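Side-chain contact in type III secretion system effector protein ExoU (Pseudomonas fluorescens, PDB 4QMK), which is probably a patatin-like phospholipase delivered into host cells, where a phosphatidylinositol 4,5-bisphosphate binding domain directs such enzymes to the plasma membrane: residues Lys120-Thr123 with Gln124-Asn128. Numbering follows the deposited sequence. Where two conformers were deposited one is given.
Sequences KAFT and QLSNN
The Phe122 ring has the hydroxyl of Ser126 over one of its faces, displaced toward the rim, with Ser126 OG 3.6 Å from Phe122 CZ. Both residues belong to helix 119-127 of the patatin-like phospholipase region, and their spacing is the i to i+4 step of an alpha helix. Two torsions bring the groups together: Phe122 CG stands anti to its own nitrogen, whereas Ser126 OG lies beside its own nitrogen (chi1 -70°) and thus turns back to the preceding turn. There it donates to Phe122 O at 2.9 Å, and Ser126 N donates to the same oxygen at 3.1 Å. The two donors approach from opposite faces of the carbonyl plane, so one carbonyl oxygen accepts from both the hydroxyl and the backbone N-H of the serine. The Ser126 N-H...O angle is 146°, bent in comparison with the 169° of Leu125 N to Ala121 O one residue earlier.

On the adjoining flank, Thr123 and Asn127 run side by side in the same direction, and Thr123 CG2 packs against Asn127 ND2 at 3.7 Å. Thr123 OG1 bonds to Ala119 O and Gln86 NE2, and Asn127 OD1 to Gln415 NE2 of helix 408-431. Phe122 is buried against Pro82 and Val85 of helix 81-90 and Cys109 and Leu113 of helix 107-114, which places this surface helix on two others of the domain.

Asn128 is the first residue to depart from helical backbone angles. Here Gln124, its chain bent, offers its amide oxygen across the last turn, and Asn128 ND2 donates to Gln124 OE1 at 3.0 Å, tilted out of both amide planes.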
loop_
_atom_site.group_PDB
_atom_site.type_symbol
_atom_site.label_atom_id
_atom_site.label_comp_id
_atom_site.label_asym_id
_atom_site.label_seq_id
_atom_site.Cartn_x
_atom_site.Cartn_y
_atom_site.Cartn_z
ATOM N N LYS A 120 21.758 -7.068 -27.932
ATOM C CA LYS A 120 21.251 -7.746 -29.094
ATOM C C LYS A 120 19.725 -7.912 -29.035
ATOM O O LYS A 120 19.026 -7.502 -29.953
ATOM C CB LYS A 120 22.034 -9.035 -29.212
ATOM C CG LYS A 120 23.497 -8.730 -28.838
ATOM C CD LYS A 120 24.520 -9.392 -29.753
ATOM C CE LYS A 120 25.924 -8.867 -29.483
ATOM N NZ LYS A 120 26.918 -9.526 -30.363
ATOM N N ALA A 121 19.220 -8.468 -27.935
ATOM C CA ALA A 121 17.778 -8.622 -27.734
ATOM C C ALA A 121 17.109 -7.263 -27.864
ATOM O O ALA A 121 16.155 -7.095 -28.627
ATOM C CB ALA A 121 17.514 -9.207 -26.358
ATOM N N PHE A 122 17.665 -6.282 -27.149
ATOM C CA PHE A 122 17.177 -4.914 -27.207
ATOM C C PHE A 122 17.171 -4.303 -28.622
ATOM O O PHE A 122 16.265 -3.560 -28.969
ATOM C CB PHE A 122 17.960 -3.995 -26.230
ATOM C CG PHE A 122 17.395 -2.610 -26.156
ATOM C CD1 PHE A 122 16.243 -2.379 -25.476
ATOM C CD2 PHE A 122 17.985 -1.571 -26.831
ATOM C CE1 PHE A 122 15.676 -1.119 -25.439
ATOM C CE2 PHE A 122 17.464 -0.292 -26.778
ATOM C CZ PHE A 122 16.293 -0.058 -26.082
ATOM N N THR A 123 18.198 -4.558 -29.403
ATOM C CA THR A 123 18.247 -4.041 -30.776
ATOM C C THR A 123 17.160 -4.676 -31.640
ATOM O O THR A 123 16.446 -4.001 -32.380
ATOM C CB THR A 123 19.604 -4.340 -31.443
ATOM O OG1 THR A 123 20.669 -4.023 -30.518
ATOM C CG2 THR A 123 19.746 -3.552 -32.712
ATOM N N GLN A 124 17.039 -5.989 -31.513
ATOM C CA GLN A 124 16.053 -6.781 -32.255
ATOM C C GLN A 124 14.640 -6.282 -31.955
ATOM O O GLN A 124 13.855 -6.001 -32.865
ATOM C CB GLN A 124 16.209 -8.251 -31.817
ATOM C CG GLN A 124 15.173 -9.226 -32.338
ATOM C CD GLN A 124 15.252 -9.420 -33.832
ATOM O OE1 GLN A 124 14.226 -9.487 -34.524
ATOM N NE2 GLN A 124 16.476 -9.513 -34.350
ATOM N N LEU A 125 14.334 -6.180 -30.667
ATOM C CA LEU A 125 13.026 -5.772 -30.237
ATOM C C LEU A 125 12.696 -4.340 -30.652
ATOM O O LEU A 125 11.563 -4.051 -31.000
ATOM C CB LEU A 125 12.933 -5.951 -28.720
ATOM C CG LEU A 125 11.619 -5.661 -27.971
ATOM C CD1 LEU A 125 11.690 -6.293 -26.592
ATOM C CD2 LEU A 125 11.358 -4.172 -27.844
ATOM N N SER A 126 13.685 -3.453 -30.649
ATOM C CA SER A 126 13.462 -2.053 -31.001
ATOM C C SER A 126 13.194 -1.840 -32.475
ATOM O O SER A 126 12.495 -0.898 -32.868
ATOM C CB SER A 126 14.660 -1.186 -30.594
ATOM O OG SER A 126 14.741 -1.079 -29.195
ATOM N N ASN A 127 13.794 -2.682 -33.302
ATOM C CA ASN A 127 13.596 -2.587 -34.760
ATOM C C ASN A 127 12.220 -3.045 -35.186
ATOM O O ASN A 127 11.702 -2.551 -36.181
ATOM C CB ASN A 127 14.666 -3.373 -35.487
ATOM C CG ASN A 127 16.038 -2.772 -35.310
ATOM O OD1 ASN A 127 16.190 -1.558 -35.319
ATOM N ND2 ASN A 127 17.044 -3.616 -35.187
ATOM N N ASN A 128 11.622 -3.943 -34.388
ATOM C CA ASN A 128 10.303 -4.533 -34.676
ATOM C C ASN A 128 9.137 -3.863 -33.979
ATOM O O ASN A 128 8.013 -4.340 -34.074
ATOM C CB ASN A 128 10.293 -5.997 -34.227
ATOM C CG ASN A 128 11.375 -6.825 -34.888
ATOM O OD1 ASN A 128 12.019 -6.388 -35.842
ATOM N ND2 ASN A 128 11.561 -8.047 -34.398
#